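Local coordinates for protein omega transaminase (Pseudomonas sp., PDB 5LHA) that probably transfers amino groups between amines or amino acids and carbonyl compounds, using a pyridoxal phosphate cofactor held here in its amino form, at residues 379-382 / 387-390; 192-197 / 427-432; 220-225 / 255-260; 211-216 / 248-253. All coordinates share one frame; numbering follows the deposited sequence.

Contact 1: residues 379-382 / 387-390; sequences GEVR and MIAL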
# COMPACT_ATOMS: atom_id res chain seq x y z
N GLY A 379 31.36 -23.45 -10.67
CA GLY A 379 31.81 -22.68 -9.52
C GLY A 379 31.87 -23.46 -8.23
O GLY A 379 32.93 -23.56 -7.61
N GLU A 380 30.74 -24.05 -7.83
CA GLU A 380 30.70 -25.00 -6.72
C GLU A 380 29.49 -25.90 -6.90
O GLU A 380 28.60 -25.63 -7.72
CB GLU A 380 30.63 -24.30 -5.35
CG GLU A 380 29.29 -23.66 -5.03
CD GLU A 380 29.08 -23.44 -3.52
OE1 GLU A 380 30.06 -23.54 -2.75
OE2 GLU A 380 27.94 -23.18 -3.12
N VAL A 381 29.46 -26.99 -6.13
CA VAL A 381 28.32 -27.89 -6.08
C VAL A 381 27.92 -28.04 -4.61
O VAL A 381 28.73 -28.47 -3.79
CB VAL A 381 28.63 -29.27 -6.70
CG1 VAL A 381 27.41 -30.17 -6.64
CG2 VAL A 381 29.11 -29.10 -8.14
N ARG A 382 26.67 -27.69 -4.30
CA ARG A 382 26.18 -27.71 -2.93
C ARG A 382 24.85 -28.46 -2.88
O ARG A 382 24.17 -28.62 -3.89
CB ARG A 382 25.98 -26.30 -2.39
CG ARG A 382 25.38 -25.35 -3.41
CD ARG A 382 24.96 -24.04 -2.79
NE ARG A 382 24.19 -23.24 -3.73
CZ ARG A 382 24.73 -22.51 -4.71
NH1 ARG A 382 26.05 -22.46 -4.86
NH2 ARG A 382 23.96 -21.81 -5.53
N MET A 387 18.45 -32.52 -2.76
CA MET A 387 18.42 -31.26 -3.48
C MET A 387 19.85 -30.74 -3.61
O MET A 387 20.56 -30.60 -2.60
CB MET A 387 17.52 -30.22 -2.81
CG MET A 387 17.78 -29.98 -1.33
SD MET A 387 16.33 -29.28 -0.51
CE MET A 387 16.04 -27.79 -1.43
N ILE A 388 20.29 -30.51 -4.84
CA ILE A 388 21.66 -30.12 -5.15
C ILE A 388 21.61 -29.08 -6.26
O ILE A 388 20.72 -29.10 -7.11
CB ILE A 388 22.51 -31.35 -5.56
CG1 ILE A 388 22.78 -32.25 -4.36
CG2 ILE A 388 23.83 -30.91 -6.20
CD1 ILE A 388 23.25 -33.64 -4.74
N ALA A 389 22.55 -28.14 -6.22
CA ALA A 389 22.68 -27.16 -7.29
C ALA A 389 24.14 -27.05 -7.71
O ALA A 389 25.05 -27.02 -6.87
CB ALA A 389 22.17 -25.78 -6.87
N LEU A 390 24.35 -26.98 -9.02
CA LEU A 390 25.65 -26.69 -9.60
C LEU A 390 25.64 -25.22 -10.01
O LEU A 390 24.80 -24.81 -10.81
CB LEU A 390 25.93 -27.60 -10.79
CG LEU A 390 25.89 -29.12 -10.55
CD1 LEU A 390 24.50 -29.66 -10.85
CD2 LEU A 390 26.94 -29.85 -11.38
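E380 meets the partner strand through its backbone, its O lying 3.7 Å from L390 CA. Its side chain turns away from strand 387-390 and serves a neighbour on its own strand: OE2 accepts R382 NH1 at 2.7 Å through the lone pair directed away from the other carboxylate oxygen, nearly in the guanidinium plane. V381 follows on the opposite face, paired with L390 as an antiparallel non-hydrogen-bonded pair. The two branches of this valine divide the work. CG1, anti to the backbone N (chi1 -179°), lies 3.7 Å from I388 CG2, where the two side chains meet at an angle, while CG2 lies beside L390 CD2 at 4.0 Å, the two side chains pointing the same way. A branched apolar residue suits this buried position because each methyl finds its own partner. R382 makes the hydrogen-bonded pair with A389: R382 N gives to A389 O at 3.1 Å, and A389 N gives back to R382 O at 2.9 Å, both bonds nearly straight. A bent CA-H...O contact from I388 CA, 3.2 Å away, adds to R382 O. Small A389 leaves room for the long arginine, whose CG passes A389 O before the extended chain carries the guanidinium to its salt bridges with E380 and D391, while NE is hydrogen-bonded to G238 O. In this antiparallel hairpin, strand 378-384 is outermost in its sheet within the chain, and strand 429-432 continues the sheet beyond 387-390; helices 353-368 and 370-374 pack over the V381 and L390 face.

Contact 2: residues 192-197 / 427-432; sequences LYRNPW and GNKIIL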
# COMPACT_ATOMS: atom_id res chain seq x y z
N LEU A 192 26.96 -18.98 1.62
CA LEU A 192 28.42 -18.92 1.71
C LEU A 192 29.05 -18.52 0.37
O LEU A 192 30.03 -17.78 0.34
CB LEU A 192 28.96 -20.27 2.16
CG LEU A 192 28.77 -20.70 3.61
CD1 LEU A 192 28.61 -22.22 3.68
CD2 LEU A 192 29.96 -20.24 4.43
N TYR A 193 28.46 -18.97 -0.74
CA TYR A 193 29.08 -18.72 -2.04
C TYR A 193 28.98 -17.24 -2.43
O TYR A 193 29.91 -16.70 -3.03
CB TYR A 193 28.45 -19.63 -3.10
CG TYR A 193 29.32 -19.78 -4.33
CD1 TYR A 193 30.59 -20.36 -4.24
CD2 TYR A 193 28.90 -19.31 -5.57
CE1 TYR A 193 31.40 -20.48 -5.36
CE2 TYR A 193 29.71 -19.43 -6.69
CZ TYR A 193 30.96 -20.01 -6.58
OH TYR A 193 31.77 -20.13 -7.69
N ARG A 194 27.85 -16.58 -2.12
CA ARG A 194 27.65 -15.17 -2.45
C ARG A 194 26.94 -14.49 -1.28
O ARG A 194 25.78 -14.81 -1.02
CB ARG A 194 26.83 -14.99 -3.73
CG ARG A 194 27.47 -15.50 -5.01
CD ARG A 194 26.66 -15.05 -6.22
NE ARG A 194 27.18 -15.60 -7.47
CZ ARG A 194 26.91 -16.82 -7.94
NH1 ARG A 194 26.11 -17.64 -7.27
NH2 ARG A 194 27.45 -17.21 -9.09
N ASN A 195 27.61 -13.55 -0.62
CA ASN A 195 26.99 -12.80 0.47
C ASN A 195 27.68 -11.45 0.59
O ASN A 195 28.81 -11.28 0.12
CB ASN A 195 27.03 -13.57 1.80
CG ASN A 195 28.44 -13.93 2.25
OD1 ASN A 195 29.13 -13.12 2.86
ND2 ASN A 195 28.86 -15.15 1.95
N PRO A 196 27.01 -10.45 1.18
CA PRO A 196 27.59 -9.09 1.25
C PRO A 196 28.93 -8.98 1.97
O PRO A 196 29.62 -7.98 1.77
CB PRO A 196 26.51 -8.30 2.02
CG PRO A 196 25.26 -9.01 1.74
CD PRO A 196 25.59 -10.47 1.58
N TRP A 197 29.31 -9.93 2.81
CA TRP A 197 30.55 -9.85 3.57
C TRP A 197 31.68 -10.64 2.94
O TRP A 197 32.77 -10.68 3.52
CB TRP A 197 30.32 -10.32 5.01
CG TRP A 197 29.20 -9.56 5.65
CD1 TRP A 197 29.29 -8.39 6.34
CD2 TRP A 197 27.81 -9.89 5.60
NE1 TRP A 197 28.04 -7.98 6.75
CE2 TRP A 197 27.11 -8.89 6.31
CE3 TRP A 197 27.08 -10.95 5.04
CZ2 TRP A 197 25.73 -8.91 6.47
CZ3 TRP A 197 25.70 -10.97 5.21
CH2 TRP A 197 25.05 -9.95 5.91
N GLY A 427 18.22 -20.05 -14.10
CA GLY A 427 19.26 -19.03 -14.16
C GLY A 427 20.60 -19.65 -14.53
O GLY A 427 20.74 -20.31 -15.57
N ASN A 428 21.60 -19.47 -13.67
CA ASN A 428 22.94 -19.96 -13.93
C ASN A 428 23.24 -21.26 -13.20
O ASN A 428 24.40 -21.67 -13.14
CB ASN A 428 23.97 -18.90 -13.54
CG ASN A 428 24.12 -18.76 -12.04
OD1 ASN A 428 23.18 -18.40 -11.34
ND2 ASN A 428 25.31 -19.05 -11.54
N LYS A 429 22.21 -21.92 -12.67
CA LYS A 429 22.38 -23.07 -11.79
C LYS A 429 21.60 -24.26 -12.33
O LYS A 429 20.45 -24.13 -12.74
CB LYS A 429 21.90 -22.73 -10.38
CG LYS A 429 22.37 -21.37 -9.87
CD LYS A 429 21.83 -21.05 -8.49
CE LYS A 429 22.27 -19.67 -8.03
NZ LYS A 429 21.84 -18.62 -9.00
N ILE A 430 22.24 -25.43 -12.29
CA ILE A 430 21.58 -26.69 -12.64
C ILE A 430 21.06 -27.32 -11.35
O ILE A 430 21.83 -27.56 -10.41
CB ILE A 430 22.53 -27.66 -13.36
CG1 ILE A 430 23.27 -26.99 -14.52
CG2 ILE A 430 21.76 -28.87 -13.87
CD1 ILE A 430 22.43 -26.82 -15.77
N ILE A 431 19.75 -27.58 -11.30
CA ILE A 431 19.12 -28.18 -10.14
C ILE A 431 18.98 -29.68 -10.36
O ILE A 431 18.49 -30.12 -11.41
CB ILE A 431 17.74 -27.54 -9.85
CG1 ILE A 431 17.87 -26.04 -9.59
CG2 ILE A 431 17.05 -28.25 -8.70
CD1 ILE A 431 19.00 -25.65 -8.67
N LEU A 432 19.39 -30.46 -9.36
CA LEU A 432 19.17 -31.90 -9.29
C LEU A 432 18.16 -32.16 -8.17
O LEU A 432 18.40 -31.76 -7.03
CB LEU A 432 20.48 -32.64 -9.00
CG LEU A 432 21.71 -32.20 -9.80
CD1 LEU A 432 22.92 -33.06 -9.49
CD2 LEU A 432 21.43 -32.19 -11.29
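R194 and N428 approach each other head-on, one from the loop and one from the strand side, nitrogen nearest nitrogen. The arginine's CB is directed toward 427-432, and CG stands beside the backbone N, anti to the carbonyl carbon (chi1 -65°); from there the chain runs extended through CD to NE, long enough to bridge backbones whose nearest CA atoms, those of R194 and N428, are 13.3 Å apart. NE gives its hydrogen bond to the carbonyl oxygen of R399. Next to it the guanidinium has Y193 CD2 on one face, 3.7 Å above the plane and displaced toward the rim, so the preceding residue backs the group. NH1 forms a salt bridge with D391 OD2 and lies 4.4 Å from K429 CE. NH2 ends 3.7 Å from N428 ND2, the guanidinium and amide planes being 79° apart. Both atoms are donors, and no hydrogen bond joins them. The asparagine spends its amide elsewhere: ND2 gives to L392 O, and OD1 takes the ammonium of K429, with NZ at 2.7 Å and tilted 18° from the carbonyl plane. Asparagine suits the position just before strand 429-432 because one flat group both donates and accepts, which also fixes which way round the amide lies. R194 NH1 and K429 NZ are like charges 4.7 Å apart, a closeness that the carboxylate of D391 probably makes tolerable. The two segments are thus linked mainly through strand 387-393, where D391 takes R194 and, weakly, N428 ND2, while L392 O takes ND2.

Contact 3: residues 220-225 / 255-260; sequences LGAQTI and DRHGIL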
# COMPACT_ATOMS: atom_id res chain seq x y z
N LEU A 220 11.96 -1.40 12.58
CA LEU A 220 10.54 -1.44 12.28
C LEU A 220 9.68 -1.40 13.53
O LEU A 220 8.53 -0.96 13.49
CB LEU A 220 10.21 -2.69 11.47
CG LEU A 220 10.89 -2.86 10.10
CD1 LEU A 220 10.64 -4.27 9.55
CD2 LEU A 220 10.43 -1.80 9.09
N GLY A 221 10.21 -1.88 14.65
CA GLY A 221 9.39 -2.07 15.82
C GLY A 221 8.77 -3.45 15.78
O GLY A 221 7.94 -3.74 14.92
N ALA A 222 9.19 -4.30 16.71
CA ALA A 222 8.69 -5.67 16.74
C ALA A 222 7.17 -5.71 16.78
O ALA A 222 6.56 -6.65 16.26
CB ALA A 222 9.29 -6.41 17.94
N GLN A 223 6.54 -4.71 17.40
CA GLN A 223 5.08 -4.69 17.51
C GLN A 223 4.36 -4.55 16.18
O GLN A 223 3.13 -4.64 16.15
CB GLN A 223 4.65 -3.57 18.46
CG GLN A 223 4.94 -2.15 17.97
CD GLN A 223 6.37 -1.68 18.24
OE1 GLN A 223 7.23 -2.46 18.65
NE2 GLN A 223 6.62 -0.40 17.98
N THR A 224 5.07 -4.32 15.07
CA THR A 224 4.42 -4.25 13.76
C THR A 224 4.61 -5.51 12.91
O THR A 224 4.06 -5.58 11.81
CB THR A 224 4.94 -3.04 12.98
OG1 THR A 224 6.34 -3.20 12.70
CG2 THR A 224 4.72 -1.77 13.77
N ILE A 225 5.32 -6.52 13.41
CA ILE A 225 5.77 -7.64 12.59
C ILE A 225 4.95 -8.89 12.93
O ILE A 225 4.92 -9.33 14.09
CB ILE A 225 7.27 -7.88 12.77
CG1 ILE A 225 8.04 -6.59 12.46
CG2 ILE A 225 7.74 -9.00 11.85
CD1 ILE A 225 9.51 -6.64 12.79
N ASP A 255 11.64 -15.51 19.05
CA ASP A 255 11.07 -15.66 20.39
C ASP A 255 11.24 -14.40 21.22
O ASP A 255 10.35 -14.04 22.00
CB ASP A 255 11.72 -16.85 21.10
CG ASP A 255 11.21 -18.18 20.60
OD1 ASP A 255 10.05 -18.25 20.14
OD2 ASP A 255 11.97 -19.17 20.69
N ARG A 256 12.38 -13.71 21.07
CA ARG A 256 12.60 -12.44 21.76
C ARG A 256 11.47 -11.45 21.51
O ARG A 256 11.22 -10.58 22.35
CB ARG A 256 13.93 -11.83 21.31
CG ARG A 256 14.83 -11.33 22.44
CD ARG A 256 16.25 -11.12 21.94
NE ARG A 256 16.81 -12.39 21.46
CZ ARG A 256 17.90 -12.50 20.70
NH1 ARG A 256 18.55 -11.41 20.32
NH2 ARG A 256 18.31 -13.70 20.32
N HIS A 257 10.82 -11.54 20.36
CA HIS A 257 9.84 -10.55 19.95
C HIS A 257 8.46 -11.15 19.68
O HIS A 257 7.58 -10.45 19.15
CB HIS A 257 10.36 -9.81 18.72
CG HIS A 257 11.72 -9.22 18.94
ND1 HIS A 257 12.88 -9.88 18.58
CD2 HIS A 257 12.12 -8.07 19.53
CE1 HIS A 257 13.93 -9.15 18.91
NE2 HIS A 257 13.49 -8.05 19.49
N GLY A 258 8.26 -12.42 20.01
CA GLY A 258 7.00 -13.10 19.77
C GLY A 258 6.64 -13.29 18.32
O GLY A 258 5.50 -13.68 18.03
N ILE A 259 7.57 -13.05 17.40
CA ILE A 259 7.29 -13.13 15.98
C ILE A 259 7.09 -14.58 15.58
O ILE A 259 7.83 -15.47 16.02
CB ILE A 259 8.44 -12.48 15.19
CG1 ILE A 259 8.49 -10.98 15.50
CG2 ILE A 259 8.33 -12.79 13.68
CD1 ILE A 259 9.78 -10.31 15.09
N LEU A 260 6.07 -14.83 14.77
CA LEU A 260 5.79 -16.19 14.32
C LEU A 260 6.81 -16.62 13.27
O LEU A 260 7.12 -15.87 12.34
CB LEU A 260 4.39 -16.28 13.73
CG LEU A 260 3.22 -15.86 14.61
CD1 LEU A 260 1.95 -15.85 13.77
CD2 LEU A 260 3.07 -16.79 15.80
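Two helix-to-strand connections of the large alpha/beta domain lie side by side here, touching through A222 with H257 and I225 with I259; they lead into the neighbouring parallel strands 225-230 and 260-264. The first holds a short 3-10 turn, 222-224, and just before it G221 O is gripped twice by T224, from the backbone N at 2.9 Å and from OG1 at 2.8 Å, the hydroxyl lying in the carbonyl plane. The second begins with a Schellman motif that ends helix 246-256, with G258 as its positive-phi residue and a weak bond from G258 N to D255 O. Glycine takes that backbone shape readily. Between the turns, A222 CB sits 3.6 Å from both H257 CB and H257 CD2, approaching the imidazole obliquely; a lone methyl fits so close a meeting. The ring is steadied from its own helix, where ND1 is hydrogen-bonded to V253 O. Deeper in, I225 CG2 reaches I259 CD1 at 4.0 Å, and I217 of the preceding helix touches A222, H257 and I259 as well. No hydrogen bond crosses directly between the segments. R147 instead ties them, giving NH1 to I225 O and NH2 to H257 O, so the contact combines apolar burial between side chains with a single arginine that bonds one carbonyl of each segment.

Contact 4: residues 211-216 / 248-253; sequences RQLEEQ and PRLREV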
# COMPACT_ATOMS: atom_id res chain seq x y z
N ARG A 211 22.61 -10.60 13.30
CA ARG A 211 22.76 -9.20 13.69
C ARG A 211 21.96 -8.29 12.76
O ARG A 211 21.30 -7.35 13.23
CB ARG A 211 24.23 -8.81 13.72
CG ARG A 211 24.46 -7.33 13.81
CD ARG A 211 25.94 -7.00 13.89
NE ARG A 211 26.23 -5.66 13.39
CZ ARG A 211 27.44 -5.13 13.34
NH1 ARG A 211 28.49 -5.82 13.76
NH2 ARG A 211 27.60 -3.90 12.86
N GLN A 212 22.00 -8.55 11.45
CA GLN A 212 21.17 -7.81 10.52
C GLN A 212 19.69 -7.97 10.85
O GLN A 212 18.91 -7.02 10.72
CB GLN A 212 21.44 -8.28 9.08
CG GLN A 212 20.61 -7.57 8.01
CD GLN A 212 20.79 -8.17 6.62
OE1 GLN A 212 20.17 -9.18 6.28
NE2 GLN A 212 21.64 -7.56 5.82
N LEU A 213 19.29 -9.18 11.24
CA LEU A 213 17.89 -9.42 11.57
C LEU A 213 17.44 -8.63 12.80
O LEU A 213 16.35 -8.03 12.81
CB LEU A 213 17.66 -10.93 11.76
CG LEU A 213 16.34 -11.40 12.35
CD1 LEU A 213 15.18 -11.01 11.47
CD2 LEU A 213 16.39 -12.91 12.51
N GLU A 214 18.26 -8.61 13.86
CA GLU A 214 17.92 -7.81 15.04
C GLU A 214 17.81 -6.33 14.70
O GLU A 214 16.92 -5.64 15.21
CB GLU A 214 18.95 -8.00 16.14
CG GLU A 214 18.96 -9.36 16.74
CD GLU A 214 20.12 -9.59 17.67
OE1 GLU A 214 21.10 -8.81 17.64
OE2 GLU A 214 20.06 -10.56 18.44
N GLU A 215 18.72 -5.83 13.87
CA GLU A 215 18.70 -4.42 13.53
C GLU A 215 17.43 -4.07 12.76
O GLU A 215 16.79 -3.04 13.03
CB GLU A 215 19.95 -4.07 12.72
CG GLU A 215 21.22 -4.06 13.57
CD GLU A 215 22.48 -4.12 12.74
OE1 GLU A 215 22.38 -4.28 11.50
OE2 GLU A 215 23.59 -4.02 13.32
N GLN A 216 17.02 -4.93 11.83
CA GLN A 216 15.80 -4.69 11.07
C GLN A 216 14.57 -4.72 11.98
O GLN A 216 13.64 -3.94 11.79
CB GLN A 216 15.66 -5.73 9.95
CG GLN A 216 16.66 -5.55 8.82
CD GLN A 216 16.89 -4.09 8.46
OE1 GLN A 216 17.98 -3.56 8.65
NE2 GLN A 216 15.85 -3.44 7.95
N PRO A 248 18.45 -22.39 14.30
CA PRO A 248 18.29 -22.24 15.76
C PRO A 248 18.36 -20.80 16.25
O PRO A 248 17.60 -20.41 17.15
CB PRO A 248 19.43 -23.09 16.32
CG PRO A 248 19.61 -24.15 15.28
CD PRO A 248 19.40 -23.47 13.97
N ARG A 249 19.26 -19.98 15.69
CA ARG A 249 19.32 -18.58 16.09
C ARG A 249 18.22 -17.75 15.45
O ARG A 249 17.93 -16.65 15.92
CB ARG A 249 20.69 -17.99 15.76
CG ARG A 249 21.83 -18.65 16.51
CD ARG A 249 23.12 -17.89 16.30
NE ARG A 249 22.99 -16.49 16.71
CZ ARG A 249 24.00 -15.63 16.81
NH1 ARG A 249 25.24 -16.02 16.53
NH2 ARG A 249 23.77 -14.38 17.19
N LEU A 250 17.60 -18.26 14.37
CA LEU A 250 16.37 -17.68 13.86
C LEU A 250 15.24 -17.84 14.86
O LEU A 250 14.57 -16.87 15.23
CB LEU A 250 16.01 -18.35 12.53
CG LEU A 250 15.29 -17.52 11.47
CD1 LEU A 250 16.08 -16.26 11.18
CD2 LEU A 250 15.13 -18.36 10.22
N ARG A 251 15.02 -19.08 15.32
CA ARG A 251 14.01 -19.38 16.33
C ARG A 251 14.19 -18.51 17.57
O ARG A 251 13.20 -18.00 18.12
CB ARG A 251 14.11 -20.86 16.70
CG ARG A 251 13.13 -21.39 17.77
CD ARG A 251 11.70 -21.48 17.29
NE ARG A 251 10.95 -20.24 17.47
CZ ARG A 251 9.69 -20.09 17.11
NH1 ARG A 251 9.04 -21.09 16.53
NH2 ARG A 251 9.07 -18.93 17.30
N GLU A 252 15.43 -18.34 18.03
CA GLU A 252 15.66 -17.57 19.25
C GLU A 252 15.28 -16.11 19.06
O GLU A 252 14.64 -15.51 19.93
CB GLU A 252 17.12 -17.68 19.66
CG GLU A 252 17.55 -19.04 20.12
CD GLU A 252 19.06 -19.18 20.16
OE1 GLU A 252 19.75 -18.19 19.82
OE2 GLU A 252 19.54 -20.27 20.52
N VAL A 253 15.68 -15.52 17.93
CA VAL A 253 15.42 -14.10 17.71
C VAL A 253 13.92 -13.84 17.59
O VAL A 253 13.41 -12.85 18.14
CB VAL A 253 16.18 -13.61 16.46
CG1 VAL A 253 15.80 -12.18 16.13
CG2 VAL A 253 17.68 -13.71 16.70
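This is an apolar helix-helix contact in which L213 meets L250 and V253 on the outside of the large domain's sheet. The axes of the short segments 211-216 and 248-253 run nearly parallel, crossing at -19°, at a closest approach of 10.9 Å. That separation is wide enough for whole side chains to fill it, and leucine has the reach required. L213 CG is anti to the backbone N (chi1 169°), which sends the side chain across the gap; its CD2 then touches L250 CD1 at 3.6 Å and V253 CG1 at 3.7 Å. The approach differs for the two partners: L250 stands roughly perpendicular to L213, whereas V253 and L213 run antiparallel alongside each other. On the sheet side, L228 of strand 225-230 touches both leucines. Toward the outside E214 lays its CG 4.3 Å from V253 CG1 and carries its carboxylate onward to a salt bridge with R256. On the far flank R211 NE binds E215 OE2 at 3.1 Å, and R211 NH1 pairs with D198 of the second subunit. Helix 246-256 is the crossover helix of a beta-alpha-beta unit between the adjacent parallel strands 225-230 and 260-264, and neighbouring helices laid side by side over such strands are typical of the fold type I PLP-dependent enzymes.

Overall arrangement
The four contacts form two pairs, each at a different sheet, with centres 22 to 34 Å apart between pairs. Contacts 1 and 2, 8 Å apart, share the sheet in which strands 387-393 and 429-432 are neighbours. Contacts 3 and 4, 11 Å apart, share helix 246-256 and lie beside strands 225-230 and 260-264, which lead to the PMP-pocket residues E231 and D264. Along the chain, 192-197 comes first; the segments of contacts 4 and 3 then alternate, the hairpin of contact 1 follows, and 427-432 comes last. Contact 2 thus ties the loop leading into large-domain helix 202-220 to the other sheet, and W197 brushes Q212 of contact 4. Contacts 2, 3 and 4 also touch the second subunit.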